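Side-chain contacts in N-acetylneuraminic acid (Sialic acid) synthetase (Leptospira borgpetersenii serovar Hardjo-bovis, PDB 6NCS), which probably catalyses the synthesis of a sialic acid or its 9-phosphate on a TIM-barrel scaffold that binds a manganese ion: residues Leu34-Gly37 against Leu42-Arg45; Phe84-Phe89 against Leu113-Glu118; Ile13-Ile18 against Gly120-Lys125; Val234-Gln239 against Pro249-Lys254; Cys129-Ile134 against Val147-Gly152. All blocks are in the same frame, centred on the assembly; numbering follows the deposited sequence. Where two conformers were deposited one is given.

From the N terminus, contact 3 opens first and closes about a hundred residues later, setting the hairpin of strands 13-15 and 18-20 against the start of strand 123-126. The chain it spans holds two shorter closures in series: contact 1, between a loop and the helix 40-52 that follows it, and contact 2, between helices 86-98 and 110-118. F84 joins these two by stacking on H36. Contact 5 comes next and meets contact 3 through the neighbouring strands 123-126 and 146-150. Contact 4 closes last, where V234 packs on L42 and R45 of contact 1. No two loops cross; together they join the N-terminal hairpin, the beta-alpha loops and outer helices to the barrel strands and to one another.

Contact 1: Leu34-Gly37 against Leu42-Arg45; sequences LNHG and LALR
The CA atoms of H36 and A43 lie 5.4 Å apart, where the type I turn L34-G37, closed by the bond from G37 N to L34 O, comes up against the early part of helix 40-52. No hydrogen bond spans the gap; the contact is van der Waals packing. The CB of H36 points at the helix and lies 4.1 Å from A43 CB, and the same methyl is as close to H36 CG, approaching the imidazole obliquely. On H36 the ring sits between the backbone N and the carbonyl carbon (chi1 50°), which folds it back over its own turn, so that L34 CA lies over one of its faces. One residue earlier on the helix, L42 has its CG anti to the backbone N, and its branch CD2 touches the turn's backbone at H36 O, 3.7 Å, and H36 CA, 3.9 Å.

What fixes the imidazole is mostly outside the contact. ND1 accepts a hydrogen bond from G38 N, and the ring stacks on F84. N35, whose side chain reaches the helix at M46 rather than within L42-R45, is held by T233 through OD1 and by I241 O through ND2, its side chain about 7 Å from that of the manganese ligand H231. A short loop leaving strand 27-33 and doubling back on its own helix is the beta-alpha connection of a TIM barrel, at the strand end where the metal site lies.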
# COMPACT_ATOMS: atom_id res chain seq x y z
N LEU A 34 10.35 -26.71 -4.63
CA LEU A 34 11.22 -27.88 -4.66
C LEU A 34 11.96 -28.07 -3.34
O LEU A 34 12.86 -28.91 -3.26
CB LEU A 34 12.22 -27.75 -5.80
CG LEU A 34 11.57 -27.66 -7.19
CD1 LEU A 34 12.62 -27.76 -8.28
CD2 LEU A 34 10.53 -28.74 -7.35
N ASN A 35 11.59 -27.32 -2.30
CA ASN A 35 12.40 -27.27 -1.08
C ASN A 35 12.39 -28.60 -0.33
O ASN A 35 13.32 -28.86 0.45
CB ASN A 35 11.90 -26.12 -0.20
CG ASN A 35 12.70 -25.97 1.07
OD1 ASN A 35 12.29 -26.43 2.13
ND2 ASN A 35 13.85 -25.31 0.97
N HIS A 36 11.41 -29.47 -0.57
CA HIS A 36 11.40 -30.79 0.05
C HIS A 36 12.46 -31.72 -0.53
O HIS A 36 12.74 -32.77 0.06
CB HIS A 36 10.02 -31.42 -0.12
CG HIS A 36 9.53 -31.37 -1.53
ND1 HIS A 36 10.07 -32.14 -2.54
CD2 HIS A 36 8.59 -30.59 -2.12
CE1 HIS A 36 9.46 -31.87 -3.68
NE2 HIS A 36 8.56 -30.93 -3.45
N GLY A 37 13.04 -31.39 -1.68
CA GLY A 37 14.10 -32.20 -2.22
C GLY A 37 13.69 -33.57 -2.70
O GLY A 37 14.56 -34.43 -2.91
N LEU A 42 9.08 -35.27 4.17
CA LEU A 42 9.30 -33.85 4.42
C LEU A 42 8.20 -33.01 3.80
O LEU A 42 7.73 -32.04 4.41
CB LEU A 42 10.68 -33.44 3.89
CG LEU A 42 11.09 -31.98 4.12
CD1 LEU A 42 10.93 -31.60 5.59
CD2 LEU A 42 12.54 -31.77 3.66
N ALA A 43 7.77 -33.37 2.59
CA ALA A 43 6.66 -32.66 1.96
C ALA A 43 5.39 -32.77 2.79
O ALA A 43 4.64 -31.80 2.92
CB ALA A 43 6.43 -33.18 0.54
N LEU A 44 5.13 -33.96 3.36
CA LEU A 44 3.96 -34.12 4.23
C LEU A 44 4.08 -33.25 5.47
O LEU A 44 3.10 -32.63 5.90
CB LEU A 44 3.80 -35.60 4.61
CG LEU A 44 3.39 -36.52 3.47
CD1 LEU A 44 3.54 -37.99 3.87
CD2 LEU A 44 1.96 -36.24 3.05
N ARG A 45 5.28 -33.19 6.06
CA ARG A 45 5.52 -32.31 7.19
C ARG A 45 5.30 -30.85 6.81
O ARG A 45 4.77 -30.06 7.61
CB ARG A 45 6.94 -32.50 7.72
CG ARG A 45 7.33 -31.52 8.81
CD ARG A 45 8.76 -31.75 9.27
NE ARG A 45 9.19 -30.71 10.19
CZ ARG A 45 10.46 -30.45 10.49
NH1 ARG A 45 11.43 -31.17 9.93
NH2 ARG A 45 10.75 -29.47 11.34

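Contact 2: Phe84-Phe89 against Leu113-Glu118; sequences FGKKEF and LNMLKE
F89 and M115 join two successive outer helices of the TIM barrel, 86-98 and 110-118, through a Met-aromatic contact. The inner part of the interface is close-packed. M115 leaves its helix toward F89 with CG anti to the backbone N, then bends at chi2 (-87°) and again at chi3, which brings its terminal methyl against the CD2-CE2 side of the ring. CE lies 3.5 Å from F89 CD2 and 3.8 Å from CE2, and the two side chains cross at about a right angle. The sulfur stands 5.2 Å from the ring centroid and 63° off the ring normal, so SD approaches obliquely and the methyl makes the nearest touch. F84 CB lies over one face of the same ring. Further inward, F89 reaches F60, A62 and F103 on the barrel strands, and L116 packs on A62 and A105.

The outer part is looser. There K86 runs extended past M115 in the opposite direction, touching it only with its first carbons: CB is 3.9 Å from M115 CG, while the rest of this exposed side chain continues past the methionine. E118 also faces across here, but its side chain beyond CB was not modelled, as might be expected of a mobile group.

The start of helix 86-98 is fixed by its own first turn. G85 occupies the N-cap and, as a glycine, can offer no side-chain cap, but the reciprocal bond of a capping box is present: G85 N donates to E88 OE1 at 2.8 Å, meeting that oxygen on its anti side, tilted 31° out of the carboxylate plane.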
# COMPACT_ATOMS: atom_id res chain seq x y z
N PHE A 84 8.17 -35.18 -8.17
CA PHE A 84 7.10 -36.02 -7.65
C PHE A 84 6.20 -36.46 -8.80
O PHE A 84 6.06 -35.77 -9.80
CB PHE A 84 6.25 -35.28 -6.62
CG PHE A 84 6.86 -35.23 -5.24
CD1 PHE A 84 7.66 -36.27 -4.79
CD2 PHE A 84 6.62 -34.15 -4.41
CE1 PHE A 84 8.23 -36.22 -3.52
CE2 PHE A 84 7.17 -34.11 -3.14
CZ PHE A 84 7.98 -35.14 -2.70
N GLY A 85 5.57 -37.62 -8.62
CA GLY A 85 4.63 -38.09 -9.62
C GLY A 85 3.24 -38.24 -9.07
O GLY A 85 2.98 -37.86 -7.92
N LYS A 86 2.34 -38.81 -9.87
CA LYS A 86 0.93 -38.91 -9.49
C LYS A 86 0.75 -39.54 -8.12
O LYS A 86 -0.05 -39.06 -7.31
CB LYS A 86 0.16 -39.69 -10.55
CG LYS A 86 -1.35 -39.69 -10.39
CD LYS A 86 -2.02 -40.46 -11.52
CE LYS A 86 -3.54 -40.46 -11.41
NZ LYS A 86 -4.17 -41.10 -12.60
N LYS A 87 1.47 -40.63 -7.83
CA LYS A 87 1.29 -41.33 -6.56
C LYS A 87 1.63 -40.43 -5.38
O LYS A 87 0.94 -40.45 -4.35
CB LYS A 87 2.15 -42.60 -6.53
N GLU A 88 2.69 -39.63 -5.50
CA GLU A 88 3.05 -38.73 -4.40
C GLU A 88 2.07 -37.57 -4.29
O GLU A 88 1.68 -37.18 -3.19
CB GLU A 88 4.47 -38.20 -4.59
CG GLU A 88 5.57 -39.25 -4.43
CD GLU A 88 5.76 -40.09 -5.67
OE1 GLU A 88 5.34 -39.67 -6.77
OE2 GLU A 88 6.33 -41.19 -5.54
N PHE A 89 1.67 -37.00 -5.43
CA PHE A 89 0.75 -35.87 -5.39
C PHE A 89 -0.59 -36.28 -4.81
O PHE A 89 -1.25 -35.48 -4.13
CB PHE A 89 0.59 -35.28 -6.78
CG PHE A 89 1.78 -34.45 -7.24
CD1 PHE A 89 2.30 -33.44 -6.43
CD2 PHE A 89 2.37 -34.68 -8.47
CE1 PHE A 89 3.38 -32.67 -6.85
CE2 PHE A 89 3.46 -33.91 -8.89
CZ PHE A 89 3.96 -32.91 -8.08
N LEU A 113 0.08 -31.17 -16.38
CA LEU A 113 -1.20 -30.49 -16.21
C LEU A 113 -2.35 -31.49 -16.26
O LEU A 113 -3.27 -31.43 -15.43
CB LEU A 113 -1.38 -29.42 -17.29
CG LEU A 113 -2.58 -28.47 -17.20
CD1 LEU A 113 -2.25 -27.15 -17.87
CD2 LEU A 113 -3.82 -29.06 -17.84
N ASN A 114 -2.33 -32.40 -17.25
CA ASN A 114 -3.39 -33.40 -17.35
C ASN A 114 -3.45 -34.26 -16.10
O ASN A 114 -4.54 -34.60 -15.61
CB ASN A 114 -3.18 -34.28 -18.58
CG ASN A 114 -3.41 -33.54 -19.88
OD1 ASN A 114 -4.07 -32.51 -19.90
ND2 ASN A 114 -2.88 -34.08 -20.98
N MET A 115 -2.28 -34.61 -15.55
CA MET A 115 -2.24 -35.43 -14.35
C MET A 115 -2.86 -34.68 -13.18
O MET A 115 -3.62 -35.26 -12.38
CB MET A 115 -0.80 -35.83 -14.03
CG MET A 115 -0.61 -36.56 -12.71
SD MET A 115 -0.37 -35.50 -11.27
CE MET A 115 1.07 -34.54 -11.77
N LEU A 116 -2.56 -33.39 -13.05
CA LEU A 116 -3.11 -32.62 -11.95
C LEU A 116 -4.63 -32.53 -12.05
O LEU A 116 -5.33 -32.67 -11.04
CB LEU A 116 -2.47 -31.24 -11.90
CG LEU A 116 -0.98 -31.19 -11.52
CD1 LEU A 116 -0.44 -29.76 -11.69
CD2 LEU A 116 -0.75 -31.67 -10.08
N LYS A 117 -5.16 -32.32 -13.26
CA LYS A 117 -6.61 -32.29 -13.41
C LYS A 117 -7.22 -33.64 -13.07
O LYS A 117 -8.31 -33.71 -12.47
CB LYS A 117 -6.99 -31.86 -14.82
CG LYS A 117 -8.50 -31.76 -15.01
CD LYS A 117 -8.87 -31.20 -16.36
CE LYS A 117 -10.38 -31.01 -16.46
NZ LYS A 117 -10.76 -30.55 -17.82
N GLU A 118 -6.54 -34.72 -13.45
CA GLU A 118 -7.09 -36.06 -13.22
C GLU A 118 -7.18 -36.38 -11.74
O GLU A 118 -8.12 -37.06 -11.30
CB GLU A 118 -6.24 -37.11 -13.94

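Contact 3: Ile13-Ile18 against Gly120-Lys125; sequences ITLGNI and GVEILK. With ACT (acetate ion), chain E.
I18 and I123 meet tip to tip, CD1 to CD1 at 4.2 Å, and beside them L15 and E122 cross at about a right angle. The isoleucine pair is buried. The second pair lies at the surface: methyl CD2 of L15 is 3.5 Å from E122 OE1 and 3.9 Å from E122 CB, lying in the crook of the glutamate chain. That crook comes from a bend at chi2 (-62°), which folds the carboxylate back alongside its own stem.

The next shell holds the tips in place. L102 touches both I18 and I123, and I146 touches both L15 and I123, so the residues form one apolar cluster at the beginnings of barrel strands 102-107, 123-126 and 146-150. L15 and I18 are brought to the same side by a type II' turn closed by I18 N to L15 O, 3.0 Å, with L15 N to I18 O, 2.8 Å, completing the hairpin pair. G16 takes the positive phi that this tight hairpin requires. On the other segment, G120 ends helix 110-118 in a Schellman motif, from which the chain turns into strand 123-126.

Further out, T14 N donates to OXT of an acetate at 3.0 Å, probably a molecule from the crystallisation liquor. L15 and E122 also touch a crystal neighbour, which may influence their poses.

No hydrogen bond or salt bridge links the two segments. The hairpin rests on the N-terminal end of the barrel strands through packing alone, with a buried isoleucine pair and an exposed rim where L15 packs against both the carbon chain and one carboxylate oxygen of E122, at van der Waals distance.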
# COMPACT_ATOMS: atom_id res chain seq x y z
N ILE A 13 -13.63 -14.74 -7.34
CA ILE A 13 -13.63 -16.12 -7.81
C ILE A 13 -14.10 -16.98 -6.65
O ILE A 13 -13.41 -17.11 -5.64
CB ILE A 13 -12.25 -16.56 -8.32
CG1 ILE A 13 -11.90 -15.77 -9.58
CG2 ILE A 13 -12.25 -18.06 -8.56
CD1 ILE A 13 -10.58 -16.12 -10.15
N THR A 14 -15.27 -17.57 -6.81
CA THR A 14 -15.88 -18.39 -5.78
C THR A 14 -16.04 -19.80 -6.33
O THR A 14 -16.75 -20.00 -7.32
CB THR A 14 -17.24 -17.84 -5.34
OG1 THR A 14 -18.03 -17.56 -6.50
CG2 THR A 14 -17.06 -16.56 -4.53
N LEU A 15 -15.36 -20.76 -5.71
CA LEU A 15 -15.53 -22.17 -6.04
C LEU A 15 -15.70 -22.90 -4.71
O LEU A 15 -14.71 -23.28 -4.07
CB LEU A 15 -14.35 -22.69 -6.84
CG LEU A 15 -14.66 -24.00 -7.57
CD1 LEU A 15 -15.71 -23.76 -8.65
CD2 LEU A 15 -13.42 -24.59 -8.15
N GLY A 16 -16.95 -23.09 -4.30
CA GLY A 16 -17.20 -23.65 -2.98
C GLY A 16 -16.63 -22.73 -1.91
O GLY A 16 -16.94 -21.53 -1.86
N ASN A 17 -15.76 -23.26 -1.05
CA ASN A 17 -15.19 -22.41 -0.02
C ASN A 17 -14.02 -21.58 -0.52
O ASN A 17 -13.55 -20.69 0.20
CB ASN A 17 -14.76 -23.24 1.19
CG ASN A 17 -13.62 -24.17 0.86
OD1 ASN A 17 -13.53 -24.67 -0.27
ND2 ASN A 17 -12.74 -24.40 1.83
N ILE A 18 -13.53 -21.83 -1.74
CA ILE A 18 -12.57 -20.94 -2.38
C ILE A 18 -13.27 -19.62 -2.68
O ILE A 18 -14.29 -19.59 -3.38
CB ILE A 18 -12.00 -21.57 -3.66
CG1 ILE A 18 -11.42 -22.96 -3.37
CG2 ILE A 18 -10.92 -20.68 -4.26
CD1 ILE A 18 -10.78 -23.61 -4.59
N GLY A 120 -7.81 -34.29 -9.54
CA GLY A 120 -8.87 -33.47 -9.00
C GLY A 120 -8.48 -32.12 -8.44
O GLY A 120 -9.24 -31.56 -7.66
N VAL A 121 -7.32 -31.57 -8.82
CA VAL A 121 -7.01 -30.22 -8.38
C VAL A 121 -8.02 -29.25 -9.00
O VAL A 121 -8.53 -29.49 -10.10
CB VAL A 121 -5.57 -29.80 -8.71
CG1 VAL A 121 -4.58 -30.87 -8.24
CG2 VAL A 121 -5.42 -29.51 -10.21
N GLU A 122 -8.32 -28.17 -8.29
CA GLU A 122 -9.26 -27.17 -8.77
C GLU A 122 -8.60 -25.88 -9.20
O GLU A 122 -9.27 -25.05 -9.82
CB GLU A 122 -10.32 -26.86 -7.69
CG GLU A 122 -11.29 -28.02 -7.41
CD GLU A 122 -12.13 -28.43 -8.63
OE1 GLU A 122 -12.34 -27.59 -9.54
OE2 GLU A 122 -12.59 -29.59 -8.66
N ILE A 123 -7.31 -25.70 -8.89
CA ILE A 123 -6.54 -24.51 -9.24
C ILE A 123 -5.24 -24.95 -9.88
O ILE A 123 -4.59 -25.89 -9.41
CB ILE A 123 -6.22 -23.63 -8.01
CG1 ILE A 123 -7.48 -23.23 -7.27
CG2 ILE A 123 -5.47 -22.37 -8.44
CD1 ILE A 123 -7.17 -22.26 -6.13
N LEU A 124 -4.82 -24.24 -10.93
CA LEU A 124 -3.51 -24.41 -11.54
C LEU A 124 -2.70 -23.12 -11.38
O LEU A 124 -3.23 -22.02 -11.58
CB LEU A 124 -3.62 -24.75 -13.03
CG LEU A 124 -4.37 -26.00 -13.46
CD1 LEU A 124 -4.59 -25.96 -14.96
CD2 LEU A 124 -3.59 -27.24 -13.06
N LYS A 125 -1.43 -23.25 -11.02
CA LYS A 125 -0.50 -22.13 -11.08
C LYS A 125 0.35 -22.27 -12.34
O LYS A 125 0.81 -23.37 -12.65
CB LYS A 125 0.41 -22.11 -9.85
CG LYS A 125 1.53 -21.09 -9.92
CD LYS A 125 1.01 -19.69 -9.75
CE LYS A 125 2.08 -18.67 -10.12
NZ LYS A 125 3.27 -18.74 -9.22
C ACT E . -15.63 -18.28 -10.52
O ACT E . -15.11 -19.44 -10.62
OXT ACT E . -16.32 -17.80 -9.58
CH3 ACT E . -15.37 -17.33 -11.75

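Contact 4: Val234-Gln239 against Pro249-Lys254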
# COMPACT_ATOMS: atom_id res chain seq x y z
N VAL A 234 10.20 -25.77 5.95
CA VAL A 234 10.05 -26.01 7.39
C VAL A 234 11.31 -25.68 8.16
O VAL A 234 11.25 -25.54 9.38
CB VAL A 234 9.61 -27.44 7.74
CG1 VAL A 234 8.22 -27.72 7.17
CG2 VAL A 234 10.64 -28.45 7.29
N ASP A 235 12.45 -25.52 7.47
CA ASP A 235 13.73 -25.32 8.15
C ASP A 235 14.79 -24.87 7.15
O ASP A 235 15.24 -25.67 6.33
CB ASP A 235 14.14 -26.62 8.84
CG ASP A 235 15.36 -26.47 9.74
OD1 ASP A 235 15.96 -25.38 9.80
OD2 ASP A 235 15.72 -27.48 10.38
N ARG A 236 15.19 -23.60 7.21
CA ARG A 236 16.24 -23.13 6.30
C ARG A 236 17.56 -23.85 6.54
O ARG A 236 18.36 -23.98 5.61
CB ARG A 236 16.43 -21.62 6.43
CG ARG A 236 15.41 -20.79 5.65
CD ARG A 236 15.82 -19.32 5.56
NE ARG A 236 15.75 -18.66 6.85
CZ ARG A 236 14.65 -18.13 7.37
NH1 ARG A 236 13.50 -18.18 6.70
NH2 ARG A 236 14.69 -17.55 8.56
N THR A 237 17.81 -24.32 7.76
CA THR A 237 19.10 -24.96 8.04
C THR A 237 19.30 -26.24 7.25
O THR A 237 20.44 -26.69 7.12
CB THR A 237 19.25 -25.26 9.54
OG1 THR A 237 18.39 -26.35 9.91
CG2 THR A 237 18.91 -24.04 10.38
N LEU A 238 18.23 -26.83 6.72
CA LEU A 238 18.40 -27.98 5.84
C LEU A 238 19.02 -27.59 4.51
O LEU A 238 19.50 -28.47 3.78
CB LEU A 238 17.05 -28.66 5.60
CG LEU A 238 16.32 -29.17 6.85
CD1 LEU A 238 14.90 -29.67 6.51
CD2 LEU A 238 17.13 -30.27 7.49
N GLN A 239 19.00 -26.31 4.16
CA GLN A 239 19.60 -25.80 2.92
C GLN A 239 19.00 -26.47 1.68
O GLN A 239 19.70 -26.76 0.71
CB GLN A 239 21.12 -25.96 2.94
CG GLN A 239 21.76 -25.31 4.13
CD GLN A 239 21.81 -23.80 4.01
OE1 GLN A 239 22.64 -23.25 3.28
NE2 GLN A 239 20.94 -23.11 4.75
N PRO A 249 7.96 -21.78 9.12
CA PRO A 249 6.55 -21.79 9.56
C PRO A 249 6.15 -20.63 10.46
O PRO A 249 5.05 -20.08 10.28
CB PRO A 249 6.42 -23.13 10.28
CG PRO A 249 7.41 -24.00 9.59
CD PRO A 249 8.58 -23.11 9.30
N LYS A 250 6.98 -20.25 11.43
CA LYS A 250 6.61 -19.12 12.29
C LYS A 250 6.54 -17.82 11.49
O LYS A 250 5.71 -16.95 11.79
CB LYS A 250 7.60 -19.00 13.45
N GLU A 251 7.39 -17.67 10.47
CA GLU A 251 7.33 -16.48 9.63
C GLU A 251 6.11 -16.51 8.71
O GLU A 251 5.47 -15.48 8.48
CB GLU A 251 8.63 -16.35 8.84
CG GLU A 251 9.87 -16.35 9.76
CD GLU A 251 11.16 -16.67 9.05
OE1 GLU A 251 11.12 -17.28 7.96
OE2 GLU A 251 12.24 -16.33 9.59
N LEU A 252 5.77 -17.70 8.19
CA LEU A 252 4.52 -17.83 7.44
C LEU A 252 3.31 -17.47 8.30
O LEU A 252 2.38 -16.82 7.82
CB LEU A 252 4.39 -19.26 6.90
CG LEU A 252 3.17 -19.62 6.05
CD1 LEU A 252 3.08 -18.76 4.80
CD2 LEU A 252 3.19 -21.10 5.68
N ALA A 253 3.31 -17.92 9.55
CA ALA A 253 2.19 -17.60 10.44
C ALA A 253 2.11 -16.10 10.68
O ALA A 253 1.02 -15.53 10.75
CB ALA A 253 2.34 -18.34 11.76
N LYS A 254 3.26 -15.44 10.82
CA LYS A 254 3.27 -13.99 10.97
C LYS A 254 2.80 -13.30 9.69
O LYS A 254 2.10 -12.28 9.76
CB LYS A 254 4.68 -13.52 11.35
CG LYS A 254 4.80 -12.04 11.65
CD LYS A 254 4.01 -11.70 12.90
CE LYS A 254 4.81 -10.82 13.84
NZ LYS A 254 4.08 -10.63 15.12
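R236 and E251 face each other end-on, with the guanidinium and carboxylate planes only 15° apart. NH1 donates to E251 OE1 at 2.8 Å and NH2 to OE2 at 2.9 Å, both bonds almost straight, and each oxygen uses its syn lone pair. This is the bidentate salt bridge in its flat, two-pronged form, and it fixes the rotation of both groups. The side chains come from opposite directions: E251 is extended beyond CG, whereas R236 bends at chi3 (-69°) to turn its terminal nitrogens toward the helix. Each partner is steadied by a second bond. NH1 also donates to S246 O, and E251 OE1 also accepts from E248 N; the backbone N of R236 is bound by the carboxylate of E248.

A packing contact of similar extent accompanies the ion pair. The P249 ring lies against the backbone of V234, with CD 3.6 Å from V234 O, while V234 CB points away from the helix, still 4.5 Å from P249 CG.

The loop that presents R236 is tightly wound. D235 OD1 takes both T237 N, at 3.0 Å, and T237 OG1, at 2.6 Å, from one face of its carboxylate; the first of these makes an Asx turn. Past it, R236 O receives Q239 N and Q239 NE2 from opposite faces of its carbonyl plane.

The contact thus pins the loop after strand 227-231, which ends in the manganese ligand H231, to the first turn of helix 249-266, while V234 and P249 lean on helix 40-52 through L42, R45, M46 and E49.

Contact 5: Cys129-Ile134 against Val147-Gly152; sequences CDICNI and VILSRG
D130 OD1 is gripped by two groups: N133 ND2 at 3.0 Å, and the guanidinium NE of R288 from the second subunit in a salt bridge. The amide of N133 donates nearly straight, with the oxygen in its own plane, yet it meets OD1 from well above the carboxylate plane (72°). N133 OD1 in turn caps L136 N at the start of helix 134-143.

This polar frame, with the type I turn D130-N133, presents I131 to strand 146-150. Its CG1 is anti to the backbone N (chi1 -166°), which sends CD1 over the end of the strand: it lies 3.6 Å from R151 CA, 3.7 Å from R151 CB and 4.0 Å from L149 CD2. I131 crosses L149 at about a right angle but runs alongside R151. CD1 also covers S150 O, a buried carbonyl without a partner in the model. R151 bends away to reach A154 O and H177 ND1.

The S150 side chain lies about 7 Å from the manganese ion and about 5 Å from a bound citrate. A beta-alpha loop packed over the C-terminal end of the next strand, beside a metal pocket, is characteristic of the functional end of TIM barrels.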
# COMPACT_ATOMS: atom_id res chain seq x y z
N CYS A 129 8.10 -18.00 -15.84
CA CYS A 129 8.86 -18.39 -17.02
C CYS A 129 7.99 -18.96 -18.13
O CYS A 129 8.48 -19.13 -19.25
CB CYS A 129 9.93 -19.42 -16.64
SG CYS A 129 9.23 -21.01 -16.10
N ASP A 130 6.72 -19.28 -17.85
CA ASP A 130 5.83 -19.84 -18.85
C ASP A 130 4.79 -18.84 -19.32
O ASP A 130 3.79 -19.23 -19.93
CB ASP A 130 5.17 -21.11 -18.30
CG ASP A 130 6.12 -22.28 -18.33
OD1 ASP A 130 6.94 -22.30 -19.28
OD2 ASP A 130 6.08 -23.14 -17.42
N ILE A 131 5.00 -17.55 -19.08
CA ILE A 131 4.03 -16.57 -19.53
C ILE A 131 4.03 -16.44 -21.05
O ILE A 131 3.08 -15.88 -21.61
CB ILE A 131 4.28 -15.22 -18.83
CG1 ILE A 131 3.08 -14.29 -19.03
CG2 ILE A 131 5.59 -14.59 -19.31
CD1 ILE A 131 2.94 -13.20 -18.00
N CYS A 132 5.04 -16.98 -21.73
CA CYS A 132 5.07 -17.05 -23.18
C CYS A 132 5.01 -18.49 -23.68
O CYS A 132 5.31 -18.74 -24.85
CB CYS A 132 6.33 -16.37 -23.73
SG CYS A 132 6.46 -14.64 -23.25
N ASN A 133 4.62 -19.42 -22.81
CA ASN A 133 4.49 -20.84 -23.17
C ASN A 133 3.06 -21.06 -23.67
O ASN A 133 2.17 -21.49 -22.94
CB ASN A 133 4.82 -21.70 -21.96
CG ASN A 133 4.97 -23.18 -22.30
OD1 ASN A 133 4.39 -23.68 -23.26
ND2 ASN A 133 5.76 -23.88 -21.49
N ILE A 134 2.85 -20.75 -24.96
CA ILE A 134 1.49 -20.68 -25.50
C ILE A 134 0.79 -22.02 -25.39
O ILE A 134 -0.39 -22.10 -25.02
CB ILE A 134 1.52 -20.18 -26.95
CG1 ILE A 134 2.27 -18.84 -27.04
CG2 ILE A 134 0.10 -20.03 -27.49
CD1 ILE A 134 1.68 -17.76 -26.16
N VAL A 147 -7.06 -20.56 -12.79
CA VAL A 147 -5.67 -20.41 -13.21
C VAL A 147 -5.10 -19.18 -12.53
O VAL A 147 -5.67 -18.09 -12.63
CB VAL A 147 -5.53 -20.28 -14.73
CG1 VAL A 147 -4.05 -20.10 -15.09
CG2 VAL A 147 -6.11 -21.50 -15.44
N ILE A 148 -3.97 -19.37 -11.86
CA ILE A 148 -3.17 -18.27 -11.32
C ILE A 148 -1.92 -18.18 -12.18
O ILE A 148 -1.16 -19.15 -12.27
CB ILE A 148 -2.80 -18.49 -9.85
CG1 ILE A 148 -4.06 -18.70 -8.99
CG2 ILE A 148 -1.99 -17.31 -9.37
CD1 ILE A 148 -3.74 -19.02 -7.52
N LEU A 149 -1.70 -17.03 -12.81
CA LEU A 149 -0.53 -16.77 -13.64
C LEU A 149 0.32 -15.69 -12.97
O LEU A 149 -0.22 -14.68 -12.53
CB LEU A 149 -0.95 -16.31 -15.03
CG LEU A 149 0.14 -15.87 -16.01
CD1 LEU A 149 1.03 -17.05 -16.42
CD2 LEU A 149 -0.49 -15.20 -17.23
N SER A 150 1.62 -15.91 -12.88
CA SER A 150 2.57 -14.90 -12.45
C SER A 150 3.23 -14.26 -13.66
O SER A 150 3.47 -14.94 -14.67
CB SER A 150 3.65 -15.50 -11.54
OG SER A 150 3.15 -15.76 -10.25
N ARG A 151 3.54 -12.96 -13.57
CA ARG A 151 4.03 -12.22 -14.73
C ARG A 151 5.49 -11.77 -14.60
O ARG A 151 5.89 -10.83 -15.29
CB ARG A 151 3.13 -11.02 -15.06
CG ARG A 151 2.76 -10.03 -13.91
CD ARG A 151 3.95 -9.18 -13.42
NE ARG A 151 4.70 -8.53 -14.50
CZ ARG A 151 5.07 -7.25 -14.48
NH1 ARG A 151 4.77 -6.50 -13.43
NH2 ARG A 151 5.76 -6.73 -15.49
N GLY A 152 6.29 -12.44 -13.78
CA GLY A 152 7.72 -12.18 -13.80
C GLY A 152 8.24 -12.30 -15.22
O GLY A 152 7.71 -13.12 -15.98